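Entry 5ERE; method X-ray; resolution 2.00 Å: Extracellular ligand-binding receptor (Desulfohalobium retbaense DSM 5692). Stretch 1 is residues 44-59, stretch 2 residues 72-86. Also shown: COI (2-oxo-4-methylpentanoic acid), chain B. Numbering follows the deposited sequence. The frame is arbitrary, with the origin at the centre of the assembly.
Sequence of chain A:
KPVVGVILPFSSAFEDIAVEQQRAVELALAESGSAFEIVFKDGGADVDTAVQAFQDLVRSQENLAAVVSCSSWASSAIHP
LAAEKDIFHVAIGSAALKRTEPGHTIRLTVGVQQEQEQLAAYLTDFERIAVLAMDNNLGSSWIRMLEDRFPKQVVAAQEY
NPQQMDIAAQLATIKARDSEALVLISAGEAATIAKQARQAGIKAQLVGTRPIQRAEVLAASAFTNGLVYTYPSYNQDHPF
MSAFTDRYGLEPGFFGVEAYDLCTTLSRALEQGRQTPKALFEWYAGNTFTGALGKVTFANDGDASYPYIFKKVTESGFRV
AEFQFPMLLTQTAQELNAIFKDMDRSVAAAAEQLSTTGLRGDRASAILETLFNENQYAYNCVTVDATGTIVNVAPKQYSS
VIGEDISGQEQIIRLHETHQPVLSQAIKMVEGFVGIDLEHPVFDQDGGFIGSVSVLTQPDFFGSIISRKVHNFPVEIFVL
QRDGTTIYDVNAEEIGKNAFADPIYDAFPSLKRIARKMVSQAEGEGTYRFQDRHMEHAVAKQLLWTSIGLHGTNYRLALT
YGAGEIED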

ATOM      1  N   GLY A  44      -8.188 -13.167  28.041  1.00 43.24           N
ATOM      2  CA  GLY A  44      -7.530 -14.470  28.023  1.00 44.64           C
ATOM      3  C   GLY A  44      -6.836 -14.803  26.711  1.00 46.25           C
ATOM      4  O   GLY A  44      -6.371 -13.909  25.992  1.00 45.52           O
ATOM      5  N   ALA A  45      -6.788 -16.096  26.386  1.00 49.02           N
ATOM      6  CA  ALA A  45      -5.915 -16.595  25.335  1.00 50.16           C
ATOM      7  C   ALA A  45      -6.684 -17.035  24.091  1.00 51.53           C
ATOM      8  O   ALA A  45      -6.101 -17.142  23.016  1.00 49.39           O
ATOM      9  CB  ALA A  45      -5.062 -17.759  25.869  1.00 52.03           C
ATOM     10  N   ASP A  46      -7.993 -17.241  24.218  1.00 47.90           N
ATOM     11  CA  ASP A  46      -8.788 -17.690  23.082  1.00 48.14           C
ATOM     12  C   ASP A  46     -10.149 -17.029  22.963  1.00 54.23           C
ATOM     13  O   ASP A  46     -10.536 -16.204  23.779  1.00 50.10           O
ATOM     14  CB  ASP A  46      -8.981 -19.220  23.154  1.00 59.50           C
ATOM     15  CG  ASP A  46      -9.850 -19.665  24.347  1.00 70.51           C
ATOM     16  OD1 ASP A  46     -10.917 -19.069  24.612  1.00 73.18           O
ATOM     17  OD2 ASP A  46      -9.465 -20.632  25.030  1.00 72.73           O
ATOM     18  N   VAL A  47     -10.900 -17.452  21.956  1.00 54.06           N
ATOM     19  CA  VAL A  47     -12.158 -16.808  21.635  1.00 53.81           C
ATOM     20  C   VAL A  47     -13.217 -16.979  22.716  1.00 59.25           C
ATOM     21  O   VAL A  47     -14.043 -16.103  22.913  1.00 60.74           O
ATOM     22  CB  VAL A  47     -12.690 -17.333  20.303  1.00 53.31           C
ATOM     23  CG1 VAL A  47     -14.174 -16.994  20.114  1.00 58.22           C
ATOM     24  CG2 VAL A  47     -11.885 -16.743  19.172  1.00 53.19           C
ATOM     25  N   ASP A  48     -13.208 -18.093  23.426  1.00 54.12           N
ATOM     26  CA  ASP A  48     -14.271 -18.358  24.383  1.00 54.59           C
ATOM     27  C   ASP A  48     -14.115 -17.500  25.613  1.00 53.60           C
ATOM     28  O   ASP A  48     -15.091 -17.017  26.205  1.00 57.64           O
ATOM     29  CB  ASP A  48     -14.285 -19.837  24.759  1.00 63.29           C
ATOM     30  CG  ASP A  48     -14.812 -20.695  23.642  1.00 76.43           C
ATOM     31  OD1 ASP A  48     -15.986 -20.487  23.265  1.00 76.75           O
ATOM     32  OD2 ASP A  48     -14.056 -21.547  23.131  1.00 78.66           O
ATOM     33  N   THR A  49     -12.869 -17.291  25.996  1.00 46.34           N
ATOM     34  CA  THR A  49     -12.598 -16.524  27.191  1.00 53.06           C
ATOM     35  C   THR A  49     -12.942 -15.039  26.935  1.00 55.45           C
ATOM     36  O   THR A  49     -13.403 -14.344  27.836  1.00 48.41           O
ATOM     37  CB  THR A  49     -11.126 -16.701  27.648  1.00 50.09           C
ATOM     38  OG1 THR A  49     -10.248 -16.468  26.543  1.00 54.73           O
ATOM     39  CG2 THR A  49     -10.880 -18.133  28.152  1.00 54.48           C
ATOM     40  N   ALA A  50     -12.778 -14.579  25.697  1.00 58.34           N
ATOM     41  CA  ALA A  50     -13.138 -13.198  25.342  1.00 53.26           C
ATOM     42  C   ALA A  50     -14.642 -12.987  25.242  1.00 47.64           C
ATOM     43  O   ALA A  50     -15.139 -11.916  25.605  1.00 46.30           O
ATOM     44  CB  ALA A  50     -12.490 -12.800  24.050  1.00 51.64           C
ATOM     45  N   VAL A  51     -15.364 -13.990  24.747  1.00 50.79           N
ATOM     46  CA  VAL A  51     -16.816 -13.877  24.630  1.00 55.35           C
ATOM     47  C   VAL A  51     -17.398 -13.862  26.046  1.00 62.51           C
ATOM     48  O   VAL A  51     -18.306 -13.071  26.354  1.00 62.97           O
ATOM     49  CB  VAL A  51     -17.400 -15.015  23.763  1.00 56.84           C
ATOM     50  CG1 VAL A  51     -18.941 -15.091  23.865  1.00 54.23           C
ATOM     51  CG2 VAL A  51     -16.961 -14.817  22.305  1.00 46.39           C
ATOM     52  N   GLN A  52     -16.821 -14.689  26.913  1.00 62.19           N
ATOM     53  CA  GLN A  52     -17.161 -14.692  28.332  1.00 65.30           C
ATOM     54  C   GLN A  52     -16.903 -13.343  29.008  1.00 62.54           C
ATOM     55  O   GLN A  52     -17.765 -12.852  29.736  1.00 62.22           O
ATOM     56  CB  GLN A  52     -16.377 -15.788  29.060  1.00 70.89           C
ATOM     57  CG  GLN A  52     -16.902 -16.104  30.443  1.00 69.97           C
ATOM     58  CD  GLN A  52     -18.248 -16.782  30.405  1.00 76.89           C
ATOM     59  OE1 GLN A  52     -18.360 -17.924  29.960  1.00 80.64           O
ATOM     60  NE2 GLN A  52     -19.284 -16.082  30.864  1.00 77.87           N
ATOM     61  N   ALA A  53     -15.735 -12.737  28.783  1.00 62.98           N
ATOM     62  CA  ALA A  53     -15.476 -11.386  29.326  1.00 62.29           C
ATOM     63  C   ALA A  53     -16.532 -10.383  28.860  1.00 56.00           C
ATOM     64  O   ALA A  53     -17.060  -9.606  29.656  1.00 55.64           O
ATOM     65  CB  ALA A  53     -14.070 -10.893  28.938  1.00 53.02           C
ATOM     66  N   PHE A  54     -16.852 -10.402  27.569  1.00 56.21           N
ATOM     67  CA  PHE A  54     -17.892  -9.523  27.050  1.00 56.45           C
ATOM     68  C   PHE A  54     -19.250  -9.749  27.740  1.00 59.67           C
ATOM     69  O   PHE A  54     -19.853  -8.797  28.254  1.00 54.07           O
ATOM     70  CB  PHE A  54     -18.048  -9.707  25.537  1.00 58.30           C
ATOM     71  CG  PHE A  54     -19.203  -8.939  24.953  1.00 54.63           C
ATOM     72  CD1 PHE A  54     -19.118  -7.567  24.766  1.00 49.08           C
ATOM     73  CD2 PHE A  54     -20.383  -9.589  24.602  1.00 59.97           C
ATOM     74  CE1 PHE A  54     -20.192  -6.867  24.236  1.00 52.62           C
ATOM     75  CE2 PHE A  54     -21.451  -8.898  24.072  1.00 55.75           C
ATOM     76  CZ  PHE A  54     -21.363  -7.538  23.886  1.00 54.35           C
ATOM     77  N   GLN A  55     -19.728 -10.995  27.747  1.00 51.28           N
ATOM     78  CA  GLN A  55     -21.032 -11.313  28.337  1.00 58.36           C
ATOM     79  C   GLN A  55     -21.079 -10.905  29.818  1.00 64.52           C
ATOM     80  O   GLN A  55     -22.079 -10.348  30.289  1.00 56.50           O
ATOM     81  CB  GLN A  55     -21.348 -12.808  28.183  1.00 67.85           C
ATOM     82  CG  GLN A  55     -21.543 -13.301  26.731  1.00 67.73           C
ATOM     83  CD  GLN A  55     -22.810 -12.754  26.073  1.00 70.91           C
ATOM     84  OE1 GLN A  55     -23.591 -12.038  26.705  1.00 76.96           O
ATOM     85  NE2 GLN A  55     -23.020 -13.098  24.794  1.00 66.52           N
ATOM     86  N   ASP A  56     -19.993 -11.172  30.538  1.00 69.31           N
ATOM     87  CA  ASP A  56     -19.881 -10.806  31.946  1.00 71.05           C
ATOM     88  C   ASP A  56     -19.917  -9.296  32.096  1.00 74.35           C
ATOM     89  O   ASP A  56     -20.596  -8.740  32.969  1.00 76.97           O
ATOM     90  CB  ASP A  56     -18.583 -11.366  32.551  1.00 81.40           C
ATOM     91  CG  ASP A  56     -18.620 -12.886  32.745  1.00 95.85           C
ATOM     92  OD1 ASP A  56     -19.727 -13.463  32.788  1.00101.97           O
ATOM     93  OD2 ASP A  56     -17.539 -13.509  32.868  1.00 96.60           O
ATOM     94  N   LEU A  57     -19.180  -8.630  31.225  1.00 69.57           N
ATOM     95  CA  LEU A  57     -19.163  -7.185  31.208  1.00 67.07           C
ATOM     96  C   LEU A  57     -20.569  -6.601  30.991  1.00 65.16           C
ATOM     97  O   LEU A  57     -20.944  -5.637  31.643  1.00 75.30           O
ATOM     98  CB  LEU A  57     -18.191  -6.721  30.129  1.00 64.36           C
ATOM     99  CG  LEU A  57     -18.079  -5.238  29.846  1.00 62.43           C
ATOM    100  CD1 LEU A  57     -17.556  -4.495  31.066  1.00 57.15           C
ATOM    101  CD2 LEU A  57     -17.163  -5.077  28.634  1.00 53.21           C
ATOM    102  N   VAL A  58     -21.347  -7.181  30.078  1.00 58.96           N
ATOM    103  CA  VAL A  58     -22.709  -6.716  29.842  1.00 64.66           C
ATOM    104  C   VAL A  58     -23.594  -6.979  31.067  1.00 69.76           C
ATOM    105  O   VAL A  58     -24.446  -6.161  31.411  1.00 63.09           O
ATOM    106  CB  VAL A  58     -23.336  -7.400  28.592  1.00 70.80           C
ATOM    107  CG1 VAL A  58     -24.831  -7.117  28.488  1.00 67.67           C
ATOM    108  CG2 VAL A  58     -22.635  -6.952  27.328  1.00 66.13           C
ATOM    109  N   ARG A  59     -23.396  -8.122  31.720  1.00 73.92           N
ATOM    110  CA  ARG A  59     -24.223  -8.496  32.868  1.00 75.42           C
ATOM    111  C   ARG A  59     -24.006  -7.537  34.020  1.00 71.11           C
ATOM    112  O   ARG A  59     -24.944  -7.193  34.722  1.00 70.06           O
ATOM    113  CB  ARG A  59     -23.920  -9.921  33.345  1.00 75.92           C
ATOM    114  CG  ARG A  59     -24.740 -11.008  32.680  1.00 82.50           C
ATOM    115  CD  ARG A  59     -24.551 -12.364  33.374  1.00 89.65           C
ATOM    116  NE  ARG A  59     -23.488 -13.178  32.782  1.00 99.24           N
ATOM    117  CZ  ARG A  59     -23.571 -13.778  31.595  1.00 99.00           C
ATOM    118  NH1 ARG A  59     -22.559 -14.508  31.145  1.00 93.25           N
ATOM    119  NH2 ARG A  59     -24.662 -13.647  30.850  1.00 95.75           N
ATOM    120  N   SER A  72      -7.585  -9.616  16.920  1.00 36.62           N
ATOM    121  CA  SER A  72      -8.459  -9.974  15.800  1.00 47.95           C
ATOM    122  C   SER A  72      -9.484 -11.037  16.184  1.00 44.50           C
ATOM    123  O   SER A  72     -10.624 -10.981  15.731  1.00 38.05           O
ATOM    124  CB  SER A  72      -7.621 -10.456  14.619  1.00 44.00           C
ATOM    125  OG  SER A  72      -6.716  -9.432  14.236  1.00 46.08           O
ATOM    126  N   TRP A  73      -9.097 -11.970  17.051  1.00 37.09           N
ATOM    127  CA  TRP A  73     -10.015 -13.040  17.442  1.00 43.95           C
ATOM    128  C   TRP A  73     -11.052 -12.582  18.446  1.00 44.79           C
ATOM    129  O   TRP A  73     -12.242 -12.881  18.287  1.00 43.85           O
ATOM    130  CB  TRP A  73      -9.255 -14.267  17.994  1.00 49.22           C
ATOM    131  CG  TRP A  73      -8.147 -14.003  18.977  1.00 36.97           C
ATOM    132  CD1 TRP A  73      -8.195 -14.171  20.329  1.00 35.97           C
ATOM    133  CD2 TRP A  73      -6.816 -13.566  18.675  1.00 33.76           C
ATOM    134  NE1 TRP A  73      -6.990 -13.846  20.890  1.00 33.17           N
ATOM    135  CE2 TRP A  73      -6.126 -13.473  19.890  1.00 36.60           C
ATOM    136  CE3 TRP A  73      -6.146 -13.234  17.488  1.00 39.08           C
ATOM    137  CZ2 TRP A  73      -4.799 -13.068  19.962  1.00 35.91           C
ATOM    138  CZ3 TRP A  73      -4.825 -12.822  17.563  1.00 32.23           C
ATOM    139  CH2 TRP A  73      -4.175 -12.740  18.790  1.00 34.64           C
ATOM    140  N   ALA A  74     -10.637 -11.851  19.477  1.00 35.31           N
ATOM    141  CA  ALA A  74     -11.625 -11.301  20.391  1.00 33.57           C
ATOM    142  C   ALA A  74     -12.598 -10.399  19.608  1.00 38.39           C
ATOM    143  O   ALA A  74     -13.820 -10.452  19.793  1.00 40.08           O
ATOM    144  CB  ALA A  74     -10.978 -10.534  21.502  1.00 35.96           C
ATOM    145  N   SER A  75     -12.058  -9.594  18.705  1.00 41.17           N
ATOM    146  CA  SER A  75     -12.860  -8.576  18.063  1.00 36.93           C
ATOM    147  C   SER A  75     -13.841  -9.214  17.069  1.00 45.72           C
ATOM    148  O   SER A  75     -14.972  -8.767  16.952  1.00 41.72           O
ATOM    149  CB  SER A  75     -11.975  -7.532  17.359  1.00 40.68           C
ATOM    150  OG  SER A  75     -11.309  -6.668  18.295  1.00 41.53           O
ATOM    151  N   SER A  76     -13.412 -10.251  16.354  1.00 42.66           N
ATOM    152  CA  SER A  76     -14.289 -10.889  15.386  1.00 45.71           C
ATOM    153  C   SER A  76     -15.472 -11.573  16.095  1.00 36.72           C
ATOM    154  O   SER A  76     -16.590 -11.531  15.605  1.00 47.89           O
ATOM    155  CB  SER A  76     -13.495 -11.877  14.527  1.00 42.51           C
ATOM    156  OG  SER A  76     -12.771 -11.180  13.524  1.00 44.69           O
ATOM    157  N   ALA A  77     -15.229 -12.137  17.274  1.00 43.39           N
ATOM    158  CA  ALA A  77     -16.269 -12.814  18.053  1.00 40.26           C
ATOM    159  C   ALA A  77     -17.211 -11.823  18.741  1.00 50.82           C
ATOM    160  O   ALA A  77     -18.403 -12.086  18.885  1.00 48.59           O
ATOM    161  CB  ALA A  77     -15.641 -13.720  19.086  1.00 44.57           C
ATOM    162  N   ILE A  78     -16.681 -10.694  19.201  1.00 45.94           N
ATOM    163  CA  ILE A  78     -17.517  -9.735  19.925  1.00 46.92           C
ATOM    164  C   ILE A  78     -18.385  -8.922  18.944  1.00 44.95           C
ATOM    165  O   ILE A  78     -19.514  -8.559  19.270  1.00 55.73           O
ATOM    166  CB  ILE A  78     -16.644  -8.821  20.822  1.00 46.73           C
ATOM    167  CG1 ILE A  78     -16.161  -9.659  22.017  1.00 48.06           C
ATOM    168  CG2 ILE A  78     -17.420  -7.595  21.285  1.00 36.51           C
ATOM    169  CD1 ILE A  78     -15.024  -9.075  22.867  1.00 39.89           C
ATOM    170  N   HIS A  79     -17.862  -8.671  17.745  1.00 41.21           N
ATOM    171  CA  HIS A  79     -18.529  -7.845  16.733  1.00 40.86           C
ATOM    172  C   HIS A  79     -20.052  -8.139  16.550  1.00 51.90           C
ATOM    173  O   HIS A  79     -20.881  -7.231  16.691  1.00 42.25           O
ATOM    174  CB  HIS A  79     -17.771  -7.998  15.409  1.00 43.86           C
ATOM    175  CG  HIS A  79     -18.533  -7.552  14.199  1.00 51.59           C
ATOM    176  ND1 HIS A  79     -18.704  -6.228  13.873  1.00 45.59           N
ATOM    177  CD2 HIS A  79     -19.132  -8.261  13.210  1.00 55.32           C
ATOM    178  CE1 HIS A  79     -19.386  -6.134  12.749  1.00 49.41           C
ATOM    179  NE2 HIS A  79     -19.663  -7.354  12.328  1.00 53.96           N
ATOM    180  N   PRO A  80     -20.431  -9.396  16.258  1.00 46.79           N
ATOM    181  CA  PRO A  80     -21.874  -9.670  16.091  1.00 52.40           C
ATOM    182  C   PRO A  80     -22.678  -9.623  17.387  1.00 46.16           C
ATOM    183  O   PRO A  80     -23.869  -9.335  17.355  1.00 52.96           O
ATOM    184  CB  PRO A  80     -21.900 -11.085  15.513  1.00 53.62           C
ATOM    185  CG  PRO A  80     -20.600 -11.690  15.941  1.00 53.18           C
ATOM    186  CD  PRO A  80     -19.608 -10.562  15.907  1.00 48.15           C
ATOM    187  N   LEU A  81     -22.028  -9.912  18.506  1.00 49.62           N
ATOM    188  CA  LEU A  81     -22.672  -9.887  19.810  1.00 52.86           C
ATOM    189  C   LEU A  81     -22.963  -8.461  20.255  1.00 56.97           C
ATOM    190  O   LEU A  81     -24.063  -8.168  20.705  1.00 51.65           O
ATOM    191  CB  LEU A  81     -21.794 -10.598  20.848  1.00 52.30           C
ATOM    192  CG  LEU A  81     -21.466 -12.045  20.480  1.00 51.64           C
ATOM    193  CD1 LEU A  81     -20.579 -12.735  21.536  1.00 52.13           C
ATOM    194  CD2 LEU A  81     -22.736 -12.820  20.313  1.00 55.31           C
ATOM    195  N   ALA A  82     -21.978  -7.576  20.134  1.00 49.05           N
ATOM    196  CA  ALA A  82     -22.200  -6.177  20.464  1.00 54.38           C
ATOM    197  C   ALA A  82     -23.301  -5.609  19.584  1.00 54.29           C
ATOM    198  O   ALA A  82     -24.117  -4.814  20.047  1.00 45.38           O
ATOM    199  CB  ALA A  82     -20.924  -5.375  20.300  1.00 45.66           C
ATOM    200  N   ALA A  83     -23.313  -6.011  18.316  1.00 55.56           N
ATOM    201  CA  ALA A  83     -24.308  -5.506  17.379  1.00 55.19           C
ATOM    202  C   ALA A  83     -25.713  -5.883  17.844  1.00 53.53           C
ATOM    203  O   ALA A  83     -26.566  -5.019  17.950  1.00 54.89           O
ATOM    204  CB  ALA A  83     -24.049  -6.033  15.986  1.00 54.58           C
ATOM    205  N   GLU A  84     -25.921  -7.166  18.144  1.00 57.99           N
ATOM    206  CA  GLU A  84     -27.210  -7.692  18.609  1.00 67.02           C
ATOM    207  C   GLU A  84     -27.692  -7.019  19.895  1.00 66.27           C
ATOM    208  O   GLU A  84     -28.886  -6.789  20.062  1.00 67.67           O
ATOM    209  CB  GLU A  84     -27.104  -9.221  18.809  1.00 72.34           C
ATOM    210  CG  GLU A  84     -28.076  -9.869  19.804  1.00 86.17           C
ATOM    211  CD  GLU A  84     -29.529  -9.827  19.358  1.00110.22           C
ATOM    212  OE1 GLU A  84     -29.815  -9.292  18.265  1.00122.31           O
ATOM    213  OE2 GLU A  84     -30.391 -10.340  20.102  1.00113.59           O
ATOM    214  N   LYS A  85     -26.773  -6.707  20.803  1.00 59.93           N
ATOM    215  CA  LYS A  85     -27.152  -6.064  22.062  1.00 54.93           C
ATOM    216  C   LYS A  85     -27.141  -4.547  21.952  1.00 60.24           C
ATOM    217  O   LYS A  85     -27.377  -3.844  22.934  1.00 51.41           O
ATOM    218  CB  LYS A  85     -26.221  -6.513  23.187  1.00 55.32           C
ATOM    219  CG  LYS A  85     -26.248  -8.013  23.423  1.00 64.75           C
ATOM    220  CD  LYS A  85     -25.508  -8.408  24.692  1.00 74.73           C
ATOM    221  CE  LYS A  85     -25.606  -9.916  24.937  1.00 79.73           C
ATOM    222  NZ  LYS A  85     -26.978 -10.332  25.338  1.00 78.86           N
ATOM    223  N   ASP A  86     -26.859  -4.063  20.747  1.00 61.17           N
ATOM    224  CA  ASP A  86     -26.753  -2.636  20.452  1.00 56.92           C
ATOM    225  C   ASP A  86     -25.824  -1.888  21.417  1.00 53.52           C
ATOM    226  O   ASP A  86     -26.209  -0.903  22.057  1.00 48.51           O
ATOM    227  CB  ASP A  86     -28.147  -2.008  20.444  1.00 61.07           C
ATOM    228  CG  ASP A  86     -28.257  -0.856  19.456  1.00 74.51           C
ATOM    229  OD1 ASP A  86     -27.605  -0.911  18.376  1.00 69.56           O
ATOM    230  OD2 ASP A  86     -28.997   0.105  19.765  1.00 78.61           O
TER
HETATM  231  C1  COI B 601      -4.066  -8.454  15.701  1.00 36.97           C
HETATM  232  O1  COI B 601      -4.934  -9.343  15.903  1.00 37.44           O
HETATM  233  O2  COI B 601      -4.064  -7.743  14.665  1.00 38.38           O
HETATM  234  C2  COI B 601      -3.050  -8.208  16.764  1.00 41.90           C
HETATM  235  O3  COI B 601      -2.173  -7.382  16.593  1.00 38.78           O
HETATM  236  C3  COI B 601      -3.220  -9.010  18.032  1.00 42.07           C
HETATM  237  C4  COI B 601      -2.052  -8.808  18.929  1.00 50.08           C
HETATM  238  C5  COI B 601      -2.514  -9.099  20.341  1.00 44.57           C
HETATM  239  C6  COI B 601      -0.990  -9.775  18.426  1.00 45.60           C
HETATM  240  O   HOH W   1      -5.172 -13.517  23.392  1.00 41.69           O

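Helices 47-59 and 72-84 pack at a crossing angle of -49°, their axes approaching to 8.8 Å, and together the two stretches bury 613 Å². No direct hydrogen bond joins them; the fit is one of apolar shapes. The helices come close where both carry small residues: Ala-50 CB meets Ala-74 CB at 3.7 Å, and their CA atoms lie 5.5 Å apart, with the two methyl groups in contact between the backbones. From there the backbones diverge, to 6.3 Å between Val-51 CA and Ile-78 CA and 9.0 Å between Val-58 CA and Lys-85 CA, and larger side chains fill the widening gap.

The main bump from the first helix is Phe-54, which points toward the second stretch, which covers 88 Å² of it. Its ring enters a hollow made by Ile-78, Leu-81, Ala-82 and Lys-85. Ile-78 CG2 lies over one ring face, 4.3 Å from the centroid and 27° off the normal, a CH-pi contact. Phe-54 CE2 reaches Leu-81 CB at 3.7 Å, while Phe-54 CZ comes within 3.8 Å of Ala-82 CA, so the ring tip rests against backbone as well as side chain. Ile-78 also sends its end back to the first helix, where its CD1 sits 3.9 Å from Ala-50 O.

In return, Ala-77 is a small knob received by two valines one turn apart: its CB lies 3.7 Å from Val-47 CG1 and 3.6 Å from Val-51 CG2. The other methyl of Val-51 is engaged too, with CG1 3.7 Å from Leu-81 CD1. Gln-55 starts out sideways but bends inward, bringing NE2 to 4.1 Å from Leu-81 CD1 and OE1 to 3.4 Å from Lys-85 CE. The aliphatic part of Lys-85 closes this end, its CD 4.1 Å from both Phe-54 CE2 and Val-58 CG1.

At the other end, Trp-73 lies beside the start of the first helix. Val-47 CG2 packs on Trp-73 CB at 3.8 Å, and Trp-73 NE1 donates to a water at 3.1 Å that in turn donates to Gly-44 O at 2.9 Å, a bridge between the stretches. Asp-46 caps the helix beside it, its OD1 accepting from Thr-49 N at 3.0 Å and, weakly, from Asp-48 N at 2.8 Å. Next to Trp-73, Ser-72 N holds the ligand carboxylate, 2.9 Å from COI O1.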